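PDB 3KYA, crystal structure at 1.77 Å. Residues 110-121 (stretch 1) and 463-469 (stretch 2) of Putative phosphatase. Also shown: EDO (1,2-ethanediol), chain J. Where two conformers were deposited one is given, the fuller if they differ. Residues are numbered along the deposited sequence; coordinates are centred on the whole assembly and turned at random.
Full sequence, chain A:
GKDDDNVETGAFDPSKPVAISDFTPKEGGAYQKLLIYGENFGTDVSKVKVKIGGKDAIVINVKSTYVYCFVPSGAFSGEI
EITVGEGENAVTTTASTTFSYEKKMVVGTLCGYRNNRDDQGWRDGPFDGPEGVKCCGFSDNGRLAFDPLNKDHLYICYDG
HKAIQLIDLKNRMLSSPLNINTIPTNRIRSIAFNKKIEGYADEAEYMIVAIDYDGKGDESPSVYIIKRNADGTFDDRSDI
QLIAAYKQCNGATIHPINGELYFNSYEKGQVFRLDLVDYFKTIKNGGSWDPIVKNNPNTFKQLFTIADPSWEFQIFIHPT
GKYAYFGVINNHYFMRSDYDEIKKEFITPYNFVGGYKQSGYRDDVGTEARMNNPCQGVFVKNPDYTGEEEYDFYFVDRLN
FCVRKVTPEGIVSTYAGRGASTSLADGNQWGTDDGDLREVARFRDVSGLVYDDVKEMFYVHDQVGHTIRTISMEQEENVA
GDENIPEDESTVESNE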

# COMPACT_ATOMS: atom_id res chain seq x y z
N LEU A 110 5.43 -25.03 14.72
CA LEU A 110 6.58 -25.95 14.65
C LEU A 110 6.65 -26.91 15.84
O LEU A 110 6.77 -28.13 15.68
CB LEU A 110 7.89 -25.14 14.61
CG LEU A 110 9.19 -25.93 14.52
CD1 LEU A 110 9.32 -26.56 13.12
CD2 LEU A 110 10.39 -25.07 14.89
N CYS A 111 6.65 -26.35 17.05
CA CYS A 111 6.77 -27.17 18.25
C CYS A 111 6.26 -26.42 19.46
O CYS A 111 6.06 -25.21 19.40
CB CYS A 111 8.21 -27.61 18.47
SG CYS A 111 9.39 -26.27 18.65
N GLY A 112 6.07 -27.16 20.55
CA GLY A 112 5.49 -26.58 21.76
C GLY A 112 3.98 -26.76 21.74
O GLY A 112 3.38 -27.00 20.68
N TYR A 113 3.37 -26.70 22.92
CA TYR A 113 1.93 -26.78 23.05
C TYR A 113 1.50 -26.29 24.42
O TYR A 113 2.31 -26.17 25.35
CB TYR A 113 1.39 -28.20 22.83
CG TYR A 113 1.73 -29.20 23.92
CD1 TYR A 113 2.98 -29.82 23.96
CD2 TYR A 113 0.79 -29.55 24.88
CE1 TYR A 113 3.28 -30.75 24.95
CE2 TYR A 113 1.08 -30.48 25.87
CZ TYR A 113 2.33 -31.07 25.90
OH TYR A 113 2.63 -32.00 26.87
N ARG A 114 0.21 -26.01 24.53
CA ARG A 114 -0.37 -25.55 25.77
C ARG A 114 -1.69 -26.29 25.91
O ARG A 114 -2.61 -26.07 25.10
CB ARG A 114 -0.56 -24.03 25.69
CG ARG A 114 -1.11 -23.38 26.91
CD ARG A 114 -1.44 -21.90 26.65
NE ARG A 114 -2.23 -21.33 27.73
CZ ARG A 114 -1.90 -20.30 28.50
NH1 ARG A 114 -0.77 -19.62 28.31
NH2 ARG A 114 -2.74 -19.90 29.45
N ASN A 115 -1.79 -27.19 26.90
CA ASN A 115 -3.02 -27.96 27.11
C ASN A 115 -4.09 -27.11 27.83
O ASN A 115 -3.83 -25.95 28.17
CB ASN A 115 -2.74 -29.32 27.81
CG ASN A 115 -2.20 -29.19 29.24
OD1 ASN A 115 -2.52 -28.24 29.95
ND2 ASN A 115 -1.41 -30.17 29.66
N ASN A 116 -5.28 -27.66 28.04
CA ASN A 116 -6.37 -26.89 28.66
C ASN A 116 -6.10 -26.42 30.09
O ASN A 116 -6.65 -25.41 30.52
CB ASN A 116 -7.71 -27.63 28.59
CG ASN A 116 -7.62 -29.03 29.14
OD1 ASN A 116 -6.73 -29.79 28.77
ND2 ASN A 116 -8.56 -29.40 30.02
N ARG A 117 -5.25 -27.15 30.82
CA ARG A 117 -4.91 -26.74 32.19
C ARG A 117 -3.61 -25.92 32.22
O ARG A 117 -3.22 -25.42 33.28
CB ARG A 117 -4.78 -27.97 33.12
CG ARG A 117 -6.08 -28.78 33.29
CD ARG A 117 -5.88 -29.98 34.22
NE ARG A 117 -6.99 -30.93 34.16
CZ ARG A 117 -6.98 -32.06 33.45
NH1 ARG A 117 -5.91 -32.40 32.74
NH2 ARG A 117 -8.04 -32.86 33.46
N ASP A 118 -2.97 -25.77 31.06
CA ASP A 118 -1.68 -25.06 30.93
C ASP A 118 -0.70 -25.64 31.94
O ASP A 118 0.06 -24.90 32.57
CB ASP A 118 -1.83 -23.54 31.11
CG ASP A 118 -0.55 -22.75 30.74
OD1 ASP A 118 0.31 -23.30 30.03
OD2 ASP A 118 -0.43 -21.56 31.13
N ASP A 119 -0.69 -26.97 32.09
CA ASP A 119 0.19 -27.62 33.08
C ASP A 119 1.25 -28.54 32.47
O ASP A 119 1.86 -29.32 33.20
CB ASP A 119 -0.64 -28.36 34.16
CG ASP A 119 -1.41 -29.56 33.64
OD1 ASP A 119 -1.14 -30.04 32.51
OD2 ASP A 119 -2.29 -30.05 34.38
N GLN A 120 1.48 -28.44 31.16
CA GLN A 120 2.48 -29.25 30.47
C GLN A 120 3.92 -28.96 30.92
O GLN A 120 4.78 -29.83 30.77
CB GLN A 120 2.37 -29.11 28.94
CG GLN A 120 2.65 -27.71 28.38
CD GLN A 120 1.63 -26.69 28.82
OE1 GLN A 120 0.45 -27.00 28.96
NE2 GLN A 120 2.08 -25.46 29.05
N GLY A 121 4.18 -27.75 31.41
CA GLY A 121 5.50 -27.37 31.90
C GLY A 121 6.56 -27.30 30.81
O GLY A 121 6.28 -26.90 29.68
N GLN A 463 5.31 -16.44 22.98
CA GLN A 463 5.57 -16.58 24.41
C GLN A 463 4.40 -17.11 25.22
O GLN A 463 4.59 -18.02 26.02
CB GLN A 463 5.99 -15.23 25.01
CG GLN A 463 6.35 -15.29 26.49
CD GLN A 463 6.21 -13.94 27.17
OE1 GLN A 463 6.02 -12.92 26.51
NE2 GLN A 463 6.28 -13.94 28.49
N VAL A 464 3.20 -16.55 25.03
CA VAL A 464 2.04 -16.98 25.82
C VAL A 464 1.31 -18.20 25.21
O VAL A 464 0.73 -19.00 25.93
CB VAL A 464 1.13 -15.75 26.17
CG1 VAL A 464 -0.21 -16.18 26.77
CG2 VAL A 464 1.88 -14.83 27.16
N GLY A 465 1.42 -18.40 23.91
CA GLY A 465 0.96 -19.65 23.31
C GLY A 465 1.89 -20.81 23.68
O GLY A 465 1.53 -21.99 23.58
N HIS A 466 3.10 -20.45 24.14
CA HIS A 466 4.16 -21.41 24.52
C HIS A 466 4.60 -22.28 23.33
O HIS A 466 4.90 -23.49 23.47
CB HIS A 466 3.75 -22.30 25.70
CG HIS A 466 3.20 -21.54 26.87
ND1 HIS A 466 3.53 -20.23 27.13
CD2 HIS A 466 2.42 -21.95 27.91
CE1 HIS A 466 2.92 -19.83 28.24
NE2 HIS A 466 2.25 -20.86 28.74
N THR A 467 4.67 -21.63 22.17
CA THR A 467 5.01 -22.29 20.92
C THR A 467 6.00 -21.51 20.05
O THR A 467 6.20 -20.28 20.21
CB THR A 467 3.75 -22.45 20.04
OG1 THR A 467 3.06 -21.20 19.95
CG2 THR A 467 2.79 -23.49 20.62
N ILE A 468 6.64 -22.26 19.16
CA ILE A 468 7.42 -21.69 18.09
C ILE A 468 6.52 -21.86 16.86
O ILE A 468 6.09 -22.98 16.55
CB ILE A 468 8.76 -22.39 17.84
CG1 ILE A 468 9.65 -22.36 19.09
CG2 ILE A 468 9.46 -21.76 16.66
CD1 ILE A 468 10.00 -20.96 19.62
N ARG A 469 6.21 -20.74 16.20
CA ARG A 469 5.36 -20.69 15.02
C ARG A 469 6.23 -20.44 13.79
O ARG A 469 7.37 -20.00 13.91
CB ARG A 469 4.33 -19.57 15.12
CG ARG A 469 3.54 -19.51 16.40
CD ARG A 469 2.57 -20.64 16.56
NE ARG A 469 1.44 -20.57 15.62
CZ ARG A 469 0.36 -19.81 15.79
NH1 ARG A 469 0.23 -19.00 16.84
NH2 ARG A 469 -0.62 -19.86 14.88
C1 EDO J . 3.96 -30.41 16.78
O1 EDO J . 3.81 -30.48 15.36
C2 EDO J . 3.36 -29.10 17.30
O2 EDO J . 2.93 -29.24 18.66
O HOH W 1 5.01 -25.50 25.25

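What joins the two backbones? Cys111 and Ile468 form an antiparallel, hydrogen-bonded pair: Ile468 N donates to Cys111 O at 3.0 Å and nearly straight. Ile468 O accepts a short bond from Leu110 N at 2.8 Å and a weak one from Cys111 N at 3.5 Å. Ile468 O thus meets two successive amides, at the place where the chain turns a corner. The side chains of the pair lie on the same face of the sheet. With chi1 in p, Cys111 brings SG to 3.9 Å from Ile468 CG1; Ile468, m in both chi angles, also has CG2 3.9 Å from Leu110 CD2, at the end of a t,p leucine. These are apolar contacts, suited to the burial of Cys111 and Ile468.

Why is there a glycine beside this pair? Gly112 CA comes within 4.4 Å of Thr467 CA. A beta carbon here would point toward stretch 2 and sit 2.5 Å from His466 O, a clash, and the backbone angles would also jam it against the carbonyl of Cys111. A water links the two stretches just beyond, its oxygen accepting from Tyr113 N at 3.1 Å and lying 2.7 Å from His466 O.

How does Arg114 reach across? Its first three chi angles are all t, so the chain is extended and carries the guanidinium to stretch 2, where NH1 donates to Val464 O at 2.9 Å. That carbonyl lies at the guanidinium edge, near its plane, where the N-H groups point. Arg114 NH2 is 3.3 Å from Asp118 OD2 in a salt bridge of charges only, since the oxygen lies well out of the guanidinium plane.

What fixes the histidine among these groups? Buried His466 has the largest area covered across the contact, 81 Å². Its chi1 is m, and ND1 donates to Gln463 O at 2.7 Å, anchoring the ring within its own stretch. His466 CD2 faces stretch 1, 3.3 Å from Asp118 OD1 and 3.7 Å from Gln120 NE2, both near the ring plane.

What holds those partners in position? A type I turn from Asn115 to Asp118 is closed by Asp118 N to Asn115 O at 3.0 Å. Gln120 folds back with chi1 p and chi2 m: its OE1 accepts from Asn115 N at 3.0 Å, and its NE2 donates to Asp118 OD1, also at 3.0 Å. An amide suits this place because it can accept and donate at once.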